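Local coordinates for malonyl CoA-acyl carrier protein transacylase (Staphylococcus aureus, PDB 3IM9) that catalyses the transfer of a malonyl group from malonyl-CoA to holo-acyl carrier protein, supplying malonyl-ACP for fatty acid biosynthesis, at residues 52-55 with 56-60; 145-148 with 149-152; 213-216 with 217-221; 293-296 with 297-300. All coordinates share one frame; numbering follows the deposited sequence.

Interaction 1: residues 52-55 with 56-60; sequences ILET and MFTDE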
loop_
_atom_site.group_PDB
_atom_site.type_symbol
_atom_site.label_atom_id
_atom_site.label_comp_id
_atom_site.label_asym_id
_atom_site.label_seq_id
_atom_site.Cartn_x
_atom_site.Cartn_y
_atom_site.Cartn_z
ATOM N N ILE A 52 2.236 16.079 -12.139
ATOM C CA ILE A 52 2.451 15.251 -10.905
ATOM C C ILE A 52 3.357 15.936 -9.889
ATOM O O ILE A 52 3.113 15.902 -8.697
ATOM C CB ILE A 52 3.027 13.822 -11.269
ATOM C CG1 ILE A 52 3.213 12.963 -9.998
ATOM C CG2 ILE A 52 4.263 13.995 -12.208
ATOM C CD1 ILE A 52 1.947 12.586 -9.359
ATOM N N LEU A 53 4.405 16.607 -10.386
ATOM C CA LEU A 53 5.278 17.225 -9.414
ATOM C C LEU A 53 4.642 18.434 -8.677
ATOM O O LEU A 53 4.846 18.584 -7.474
ATOM C CB LEU A 53 6.674 17.618 -10.032
ATOM C CG LEU A 53 7.371 16.446 -10.759
ATOM C CD1 LEU A 53 8.759 16.926 -11.225
ATOM C CD2 LEU A 53 7.566 15.253 -9.820
ATOM N N GLU A 54 3.846 19.220 -9.410
ATOM C CA GLU A 54 3.125 20.337 -8.746
ATOM C C GLU A 54 2.170 19.738 -7.713
ATOM O O GLU A 54 2.114 20.169 -6.574
ATOM C CB GLU A 54 2.367 21.115 -9.789
ATOM C CG GLU A 54 1.710 22.391 -9.111
ATOM C CD GLU A 54 0.536 22.172 -8.212
ATOM O OE1 GLU A 54 -0.286 21.301 -8.528
ATOM O OE2 GLU A 54 0.456 22.926 -7.222
ATOM N N THR A 55 1.567 18.619 -8.118
ATOM C CA THR A 55 0.555 17.986 -7.241
ATOM C C THR A 55 1.210 17.459 -5.966
ATOM O O THR A 55 0.658 17.630 -4.847
ATOM C CB THR A 55 -0.207 16.909 -7.978
ATOM O OG1 THR A 55 -0.865 17.495 -9.092
ATOM C CG2 THR A 55 -1.350 16.287 -7.073
ATOM N N MET A 56 2.435 16.899 -6.104
ATOM C CA MET A 56 3.187 16.414 -4.955
ATOM C C MET A 56 3.711 17.587 -4.054
ATOM O O MET A 56 3.675 17.540 -2.809
ATOM C CB MET A 56 4.399 15.582 -5.392
ATOM C CG MET A 56 3.886 14.232 -5.985
ATOM S SD MET A 56 5.202 13.342 -6.806
ATOM C CE MET A 56 6.231 12.831 -5.392
ATOM N N PHE A 57 4.263 18.614 -4.682
ATOM C CA PHE A 57 5.014 19.602 -3.917
ATOM C C PHE A 57 4.187 20.755 -3.373
ATOM O O PHE A 57 4.583 21.205 -2.263
ATOM C CB PHE A 57 6.136 20.247 -4.806
ATOM C CG PHE A 57 7.148 19.266 -5.395
ATOM C CD1 PHE A 57 7.369 17.949 -4.921
ATOM C CD2 PHE A 57 7.962 19.745 -6.483
ATOM C CE1 PHE A 57 8.327 17.070 -5.533
ATOM C CE2 PHE A 57 8.903 18.872 -7.034
ATOM C CZ PHE A 57 9.123 17.564 -6.575
ATOM N N THR A 58 3.182 21.250 -4.091
ATOM C CA THR A 58 2.437 22.400 -3.626
ATOM C C THR A 58 0.903 22.144 -3.693
ATOM O O THR A 58 0.168 22.776 -2.911
ATOM C CB THR A 58 2.793 23.671 -4.420
ATOM O OG1 THR A 58 2.816 23.408 -5.805
ATOM C CG2 THR A 58 4.231 24.057 -4.101
ATOM N N ASP A 59 0.418 21.275 -4.590
ATOM C CA ASP A 59 -0.984 20.874 -4.733
ATOM C C ASP A 59 -1.947 22.072 -4.694
ATOM O O ASP A 59 -2.877 22.112 -3.874
ATOM C CB ASP A 59 -1.364 19.881 -3.693
ATOM C CG ASP A 59 -2.658 19.173 -4.057
ATOM O OD1 ASP A 59 -3.279 18.597 -3.101
ATOM O OD2 ASP A 59 -3.020 19.157 -5.248
ATOM N N GLU A 60 -1.763 22.965 -5.639
ATOM C CA GLU A 60 -2.610 24.174 -5.586
ATOM C C GLU A 60 -4.093 23.808 -5.908
ATOM O O GLU A 60 -4.979 24.614 -5.525
ATOM C CB GLU A 60 -2.090 25.206 -6.566
ATOM C CG GLU A 60 -2.295 24.759 -7.985
ATOM C CD GLU A 60 -2.031 25.844 -9.116
ATOM O OE1 GLU A 60 -1.937 27.070 -8.812
ATOM O OE2 GLU A 60 -1.951 25.416 -10.297
HETATM O O HOH W 1 -2.713 20.491 -7.674
#
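The ring of Phe-57 lies with one face over the carbonyl of Leu-53. The oxygen of Leu-53 sits 3.2 Å from CG of Phe-57, over the ring but nearer its edge than its centre. That same oxygen accepts the helical bond from Phe-57 N. CB of Leu-53 touches CE2 of Phe-57 at 3.9 Å. The carboxylate of Glu-54 is the second flat group. OE2 of Glu-54 takes Glu-60 N on its syn lone pair at 2.7 Å. The hydroxyl OG1 of Thr-58 donates to OE2 of Glu-54 from above the carboxylate plane at 2.8 Å. The chain of Glu-54 bends at chi2 (-73°), which folds the acid back over the residues that follow. OE1 of Glu-54 meets a water that also binds OD2 of Asp-59. The backbone O of Glu-54 accepts from Thr-58 N and Asp-59 N, so main chain and side chain of one residue both hold the exit. Asp-59 turns its carboxylate to the amides of Lys-63 and Leu-64. On the buried side, SD of Met-56 packs on CG1 of Ile-52 at 3.8 Å, facing helix 67-84. This is a C-terminal helix end: Thr-58 leaves helical angles and Asp-59 turns left-handed (phi 46°, psi 60°).

Interaction 2: residues 145-148 with 149-152; sequences FDKV and DEIC
Phe-145 and Asp-149 stand side by side, one helical turn apart, and point the same way. CE1 of Phe-145 meets CB of Asp-149 at 3.9 Å. The ring and the carboxylate are turned only 16° apart. Both side chains have CG anti to the backbone N (chi1 172° for Phe-145, -168° for Asp-149), which sends them out in step. On another side of the helix, Lys-147 bends at chi2 and chi3. This brings NZ of Lys-147 to OE1 of Glu-150 at 3.6 Å, a long salt bridge. CG of Lys-147 also lies 4.1 Å from CD1 of Ile-151. Backbone bonds join Phe-145 to Asp-149 and Lys-147 to Ile-151. Asp-149 N bonds to Phe-145 O at 2.8 Å, and Ile-151 N bonds to Lys-147 O at 3.0 Å. Glu-150 N and Cys-152 N continue the same pattern with Asp-146 O and Val-148 O. Further out, Val-148 and Cys-152 pack on the mixed sheet, Val-148 against Ile-173 and Val-175 of strand 172-176. Asp-149 and Phe-145 lie beside Pro-164 of strand 162-169. Ile-151 reaches Leu-143 and Leu-192, while Lys-147 and Glu-150 are exposed. The lysine-glutamate pair is long, so it probably adds little beyond a mild electrostatic attraction. The four i to i+4 backbone bonds carry most of the contact, with loose apolar touches beside them.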
loop_
_atom_site.group_PDB
_atom_site.type_symbol
_atom_site.label_atom_id
_atom_site.label_comp_id
_atom_site.label_asym_id
_atom_site.label_seq_id
_atom_site.Cartn_x
_atom_site.Cartn_y
_atom_site.Cartn_z
ATOM N N PHE A 145 -10.173 -8.889 15.164
ATOM C CA PHE A 145 -10.647 -9.210 13.821
ATOM C C PHE A 145 -11.949 -10.047 13.876
ATOM O O PHE A 145 -12.877 -9.859 13.059
ATOM C CB PHE A 145 -9.591 -9.982 13.030
ATOM C CG PHE A 145 -10.100 -10.483 11.745
ATOM C CD1 PHE A 145 -10.716 -11.734 11.653
ATOM C CD2 PHE A 145 -10.069 -9.643 10.596
ATOM C CE1 PHE A 145 -11.253 -12.182 10.422
ATOM C CE2 PHE A 145 -10.634 -10.101 9.350
ATOM C CZ PHE A 145 -11.188 -11.351 9.242
ATOM N N ASP A 146 -12.001 -11.037 14.778
ATOM C CA ASP A 146 -13.178 -11.923 14.784
ATOM C C ASP A 146 -14.480 -11.140 15.132
ATOM O O ASP A 146 -15.527 -11.405 14.568
ATOM C CB ASP A 146 -12.989 -13.198 15.655
ATOM C CG ASP A 146 -12.594 -12.909 17.109
ATOM O OD1 ASP A 146 -12.130 -13.887 17.798
ATOM O OD2 ASP A 146 -12.761 -11.762 17.607
ATOM N N LYS A 147 -14.360 -10.148 15.996
ATOM C CA LYS A 147 -15.493 -9.342 16.334
ATOM C C LYS A 147 -15.865 -8.409 15.168
ATOM O O LYS A 147 -17.066 -8.208 14.880
ATOM C CB LYS A 147 -15.185 -8.549 17.584
ATOM C CG LYS A 147 -16.262 -7.581 17.947
ATOM C CD LYS A 147 -17.642 -8.290 18.278
ATOM C CE LYS A 147 -17.940 -8.244 19.784
ATOM N NZ LYS A 147 -19.255 -8.905 20.044
ATOM N N VAL A 148 -14.869 -7.857 14.502
ATOM C CA VAL A 148 -15.165 -7.000 13.311
ATOM C C VAL A 148 -15.821 -7.842 12.239
ATOM O O VAL A 148 -16.776 -7.374 11.563
ATOM C CB VAL A 148 -13.891 -6.365 12.805
ATOM C CG1 VAL A 148 -14.178 -5.422 11.559
ATOM C CG2 VAL A 148 -13.283 -5.421 13.904
ATOM N N ASP A 149 -15.349 -9.058 12.005
ATOM C CA ASP A 149 -15.906 -9.881 10.949
ATOM C C ASP A 149 -17.345 -10.266 11.333
ATOM O O ASP A 149 -18.253 -10.222 10.481
ATOM C CB ASP A 149 -15.025 -11.131 10.816
ATOM C CG ASP A 149 -15.336 -11.927 9.554
ATOM O OD1 ASP A 149 -15.483 -11.365 8.447
ATOM O OD2 ASP A 149 -15.505 -13.144 9.713
ATOM N N GLU A 150 -17.584 -10.573 12.629
ATOM C CA GLU A 150 -18.970 -10.824 13.018
ATOM C C GLU A 150 -19.898 -9.670 12.747
ATOM O O GLU A 150 -21.041 -9.845 12.242
ATOM C CB GLU A 150 -19.001 -11.176 14.520
ATOM C CG GLU A 150 -20.404 -11.393 15.002
ATOM C CD GLU A 150 -20.413 -11.918 16.433
ATOM O OE1 GLU A 150 -20.145 -11.123 17.318
ATOM O OE2 GLU A 150 -20.680 -13.137 16.566
ATOM N N ILE A 151 -19.455 -8.476 13.163
ATOM C CA ILE A 151 -20.231 -7.291 12.902
ATOM C C ILE A 151 -20.534 -7.113 11.423
ATOM O O ILE A 151 -21.656 -6.791 11.028
ATOM C CB ILE A 151 -19.585 -6.072 13.521
ATOM C CG1 ILE A 151 -19.708 -6.148 15.036
ATOM C CG2 ILE A 151 -20.272 -4.811 12.970
ATOM C CD1 ILE A 151 -18.739 -5.123 15.729
ATOM N N CYS A 152 -19.515 -7.297 10.608
ATOM C CA CYS A 152 -19.744 -7.222 9.153
ATOM C C CYS A 152 -20.784 -8.231 8.623
ATOM O O CYS A 152 -21.667 -7.858 7.819
ATOM C CB CYS A 152 -18.452 -7.324 8.348
ATOM S SG CYS A 152 -17.279 -5.973 8.516
#

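Interaction 3: residues 213-216 with 217-221; sequences VIEE and DFSSY
Glu-216 O accepts from Ser-220 N at 2.9 Å, and this backbone bond is the main part Glu-216 plays. CB of Ser-220 rests on that oxygen of Glu-216 at 3.4 Å. Asp-217, exposed like Glu-216, is held at its N-H by a water, which in turn donates to Val-213 O. The water thus bridges Val-213 O and Asp-217 N, four residues apart. Ile-214, the third residue, is buried. The O of Ile-214 receives Phe-218 N at 3.0 Å and also touches CB of Phe-218. At the next carbonyl, Glu-215 O is gripped twice by Ser-219. Ser-219 N donates to Glu-215 O at 2.9 Å. The hydroxyl OG of Ser-219 donates to Glu-215 O at 3.0 Å, from 41° above the carbonyl plane. With OG beside its own backbone N (chi1 -59°), the hydroxyl folds back along the helix. Phe-218 packs on Ile-118 and Arg-122 of helix 112-128, where Ile-214 meets Met-126. Arg-122 belongs to the calcium site, with Tyr-101, Met-253 and Gln-256; Phe-218 is close to the ion but is not part of that site. Glu-215 and Ser-219 face Val-254 of helix 246-256, so helix 215-222 contacts both of these helices.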
loop_
_atom_site.group_PDB
_atom_site.type_symbol
_atom_site.label_atom_id
_atom_site.label_comp_id
_atom_site.label_asym_id
_atom_site.label_seq_id
_atom_site.Cartn_x
_atom_site.Cartn_y
_atom_site.Cartn_z
ATOM N N VAL A 213 -15.916 -5.080 -10.351
ATOM C CA VAL A 213 -16.399 -4.304 -11.516
ATOM C C VAL A 213 -15.262 -3.755 -12.369
ATOM O O VAL A 213 -15.526 -3.430 -13.556
ATOM C CB VAL A 213 -17.403 -3.155 -11.166
ATOM C CG1 VAL A 213 -18.674 -3.748 -10.587
ATOM C CG2 VAL A 213 -16.748 -2.095 -10.289
ATOM N N ILE A 214 -14.053 -3.602 -11.803
ATOM C CA ILE A 214 -12.941 -3.032 -12.599
ATOM C C ILE A 214 -11.881 -4.069 -12.968
ATOM O O ILE A 214 -10.882 -3.718 -13.597
ATOM C CB ILE A 214 -12.243 -1.841 -11.869
ATOM C CG1 ILE A 214 -11.584 -2.269 -10.557
ATOM C CG2 ILE A 214 -13.247 -0.646 -11.731
ATOM C CD1 ILE A 214 -10.551 -1.182 -10.016
ATOM N N GLU A 215 -12.122 -5.320 -12.616
ATOM C CA GLU A 215 -11.155 -6.421 -12.887
ATOM C C GLU A 215 -10.837 -6.493 -14.378
ATOM O O GLU A 215 -9.648 -6.547 -14.777
ATOM C CB GLU A 215 -11.748 -7.788 -12.410
ATOM C CG GLU A 215 -10.945 -8.968 -12.867
ATOM C CD GLU A 215 -11.441 -10.269 -12.234
ATOM O OE1 GLU A 215 -10.657 -11.227 -12.221
ATOM O OE2 GLU A 215 -12.606 -10.308 -11.759
ATOM N N GLU A 216 -11.857 -6.506 -15.220
ATOM C CA GLU A 216 -11.543 -6.711 -16.642
ATOM C C GLU A 216 -10.758 -5.555 -17.242
ATOM O O GLU A 216 -9.801 -5.831 -18.014
ATOM C CB GLU A 216 -12.824 -6.916 -17.490
ATOM C CG GLU A 216 -13.519 -8.233 -17.330
ATOM C CD GLU A 216 -14.987 -8.071 -17.767
ATOM O OE1 GLU A 216 -15.238 -7.814 -18.994
ATOM O OE2 GLU A 216 -15.867 -8.111 -16.852
ATOM N N ASP A 217 -11.138 -4.332 -16.947
ATOM C CA ASP A 217 -10.464 -3.173 -17.505
ATOM C C ASP A 217 -8.990 -3.136 -17.019
ATOM O O ASP A 217 -8.042 -2.857 -17.786
ATOM C CB ASP A 217 -11.148 -1.866 -17.085
ATOM C CG ASP A 217 -12.494 -1.656 -17.819
ATOM O OD1 ASP A 217 -12.714 -2.317 -18.851
ATOM O OD2 ASP A 217 -13.333 -0.837 -17.376
ATOM N N PHE A 218 -8.796 -3.468 -15.750
ATOM C CA PHE A 218 -7.447 -3.440 -15.216
ATOM C C PHE A 218 -6.585 -4.559 -15.809
ATOM O O PHE A 218 -5.417 -4.302 -16.205
ATOM C CB PHE A 218 -7.447 -3.492 -13.682
ATOM C CG PHE A 218 -6.079 -3.213 -13.080
ATOM C CD1 PHE A 218 -5.426 -4.188 -12.390
ATOM C CD2 PHE A 218 -5.470 -1.956 -13.278
ATOM C CE1 PHE A 218 -4.129 -3.950 -11.769
ATOM C CE2 PHE A 218 -4.196 -1.698 -12.734
ATOM C CZ PHE A 218 -3.537 -2.673 -11.977
ATOM N N SER A 219 -7.119 -5.785 -15.873
ATOM C CA SER A 219 -6.391 -6.904 -16.516
ATOM C C SER A 219 -6.046 -6.585 -17.931
ATOM O O SER A 219 -4.884 -6.874 -18.309
ATOM C CB SER A 219 -7.176 -8.218 -16.513
ATOM O OG SER A 219 -7.484 -8.602 -15.229
ATOM N N SER A 220 -6.944 -5.934 -18.671
ATOM C CA SER A 220 -6.653 -5.585 -20.054
ATOM C C SER A 220 -5.480 -4.592 -20.174
ATOM O O SER A 220 -4.535 -4.757 -21.003
ATOM C CB SER A 220 -7.881 -5.009 -20.727
ATOM O OG SER A 220 -7.511 -4.700 -22.046
ATOM N N TYR A 221 -5.491 -3.551 -19.373
ATOM C CA TYR A 221 -4.415 -2.561 -19.414
ATOM C C TYR A 221 -3.048 -3.127 -19.016
ATOM O O TYR A 221 -2.067 -2.807 -19.631
ATOM C CB TYR A 221 -4.726 -1.350 -18.513
ATOM C CG TYR A 221 -3.794 -0.183 -18.714
ATOM C CD1 TYR A 221 -3.764 0.491 -19.890
ATOM C CD2 TYR A 221 -2.941 0.223 -17.714
ATOM C CE1 TYR A 221 -2.926 1.545 -20.054
ATOM C CE2 TYR A 221 -2.108 1.294 -17.869
ATOM C CZ TYR A 221 -2.076 1.950 -19.030
ATOM O OH TYR A 221 -1.238 3.010 -19.143
HETATM O O HOH W 2 -13.807 -3.878 -15.871
#

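Interaction 4: residues 293-296 with 297-300; sequences KINR and DVKL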
loop_
_atom_site.group_PDB
_atom_site.type_symbol
_atom_site.label_atom_id
_atom_site.label_comp_id
_atom_site.label_asym_id
_atom_site.label_seq_id
_atom_site.Cartn_x
_atom_site.Cartn_y
_atom_site.Cartn_z
ATOM N N LYS A 293 2.908 -2.500 16.453
ATOM C CA LYS A 293 1.771 -3.086 17.161
ATOM C C LYS A 293 1.658 -4.563 16.922
ATOM O O LYS A 293 1.021 -5.269 17.667
ATOM C CB LYS A 293 0.450 -2.375 16.754
ATOM C CG LYS A 293 0.372 -0.938 17.359
ATOM C CD LYS A 293 -0.753 0.002 16.751
ATOM C CE LYS A 293 -0.443 1.559 16.849
ATOM N NZ LYS A 293 -0.995 2.424 15.718
ATOM N N ILE A 294 2.229 -5.027 15.825
ATOM C CA ILE A 294 2.243 -6.475 15.477
ATOM C C ILE A 294 3.363 -7.194 16.249
ATOM O O ILE A 294 3.163 -8.319 16.745
ATOM C CB ILE A 294 2.410 -6.703 13.950
ATOM C CG1 ILE A 294 1.116 -6.200 13.247
ATOM C CG2 ILE A 294 2.638 -8.249 13.596
ATOM C CD1 ILE A 294 1.292 -5.921 11.741
ATOM N N ASN A 295 4.564 -6.615 16.230
ATOM C CA ASN A 295 5.714 -7.235 16.911
ATOM C C ASN A 295 6.619 -6.143 17.435
ATOM O O ASN A 295 7.185 -5.343 16.672
ATOM C CB ASN A 295 6.465 -8.179 15.953
ATOM C CG ASN A 295 7.588 -8.892 16.654
ATOM O OD1 ASN A 295 8.476 -8.225 17.248
ATOM N ND2 ASN A 295 7.612 -10.224 16.504
ATOM N N ARG A 296 6.750 -6.068 18.753
ATOM C CA ARG A 296 7.505 -4.974 19.346
ATOM C C ARG A 296 9.000 -5.184 19.418
ATOM O O ARG A 296 9.687 -4.273 19.852
ATOM C CB ARG A 296 6.967 -4.613 20.758
ATOM C CG ARG A 296 7.035 -5.763 21.725
ATOM C CD ARG A 296 6.743 -5.354 23.199
ATOM N NE ARG A 296 5.318 -5.056 23.467
ATOM C CZ ARG A 296 4.733 -5.137 24.669
ATOM N NH1 ARG A 296 5.424 -5.528 25.733
ATOM N NH2 ARG A 296 3.451 -4.826 24.817
ATOM N N ASP A 297 9.504 -6.313 18.934
ATOM C CA ASP A 297 10.907 -6.645 19.044
ATOM C C ASP A 297 11.685 -6.425 17.766
ATOM O O ASP A 297 12.910 -6.400 17.804
ATOM C CB ASP A 297 11.110 -8.122 19.408
ATOM C CG ASP A 297 10.603 -8.476 20.803
ATOM O OD1 ASP A 297 10.636 -7.599 21.689
ATOM O OD2 ASP A 297 10.183 -9.633 20.981
ATOM N N VAL A 298 11.034 -6.374 16.609
ATOM C CA VAL A 298 11.788 -6.175 15.393
ATOM C C VAL A 298 12.278 -4.707 15.227
ATOM O O VAL A 298 11.669 -3.759 15.710
ATOM C CB VAL A 298 10.978 -6.579 14.115
ATOM C CG1 VAL A 298 10.665 -8.096 14.161
ATOM C CG2 VAL A 298 9.665 -5.713 13.897
ATOM N N LYS A 299 13.357 -4.520 14.490
ATOM C CA LYS A 299 13.887 -3.170 14.298
ATOM C C LYS A 299 13.151 -2.438 13.154
ATOM O O LYS A 299 12.845 -3.079 12.161
ATOM C CB LYS A 299 15.360 -3.239 13.906
ATOM C CG LYS A 299 16.043 -1.888 13.603
ATOM C CD LYS A 299 17.533 -2.144 13.354
ATOM C CE LYS A 299 18.311 -0.856 13.070
ATOM N NZ LYS A 299 18.124 0.183 14.145
ATOM N N LEU A 300 12.879 -1.139 13.347
ATOM C CA LEU A 300 12.150 -0.363 12.346
ATOM C C LEU A 300 12.961 0.836 11.951
ATOM O O LEU A 300 13.448 1.562 12.828
ATOM C CB LEU A 300 10.784 0.082 12.949
ATOM C CG LEU A 300 9.857 -1.102 13.319
ATOM C CD1 LEU A 300 8.674 -0.660 14.230
ATOM C CD2 LEU A 300 9.456 -1.948 12.095
HETATM O O HOH W 3 9.011 -3.257 16.585
#
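A chi1 of -176° swings CG of Asn-295 away from its own N, and chi2 (-56°) turns the amide oxygen OD1 toward the amides that follow. OD1 of Asn-295 then accepts from Asp-297 N at 2.7 Å. The N-H points well at the oxygen (154°). A second, weak bond reaches the same OD1 of Asn-295 from Val-298 N at 3.2 Å. One side-chain oxygen thus holds two successive amides. The bond from Asp-297 N makes an Asx turn; the weak one from Val-298 N adds to it. CB of Asp-297 also lies 3.4 Å from OD1 of Asn-295. Val-298 crosses Asn-295 at about a right angle, and CG1 of Val-298 comes to 4.0 Å from CG of Asn-295. The other methyl, CG2 of Val-298, is 3.7 Å from Asn-295 O. A water donates to both Asn-295 O and Val-298 O, bridging the two ends of the turn. Arg-296 and Asp-297 lie on the exposed side of the turn. The turn joins helix 286-294 to strand 299-303 in a beta-alpha-beta unit that starts at strand 275-281. Asn-295 and Val-298 rest on Ile-271 of helix 263-272. Val-298 also packs on Ile-291 and Phe-278, and Lys-299 pairs through its backbone with strand 275-281.

In the fold
All four contacts are local, and they follow one another in series; none nests in or crosses another. Interaction 1 closes the end of helix 52-57, beside helices 35-47 and 67-84. Interaction 2 lies along helix 145-155, against the mixed sheet, with its centre about 39 Å from that of interaction 1 and across the chain's centre. Interaction 3 lies on helix 215-222, near the calcium ion and helix 112-128. Interaction 4 turns the chain from helix 286-294 into strand 299-303, an outermost strand of the parallel sheet. Interactions 2 and 4 come nearest, about 11 Å between closest atoms. Interactions 3 and 4 lie on opposite sides of the chain's centre.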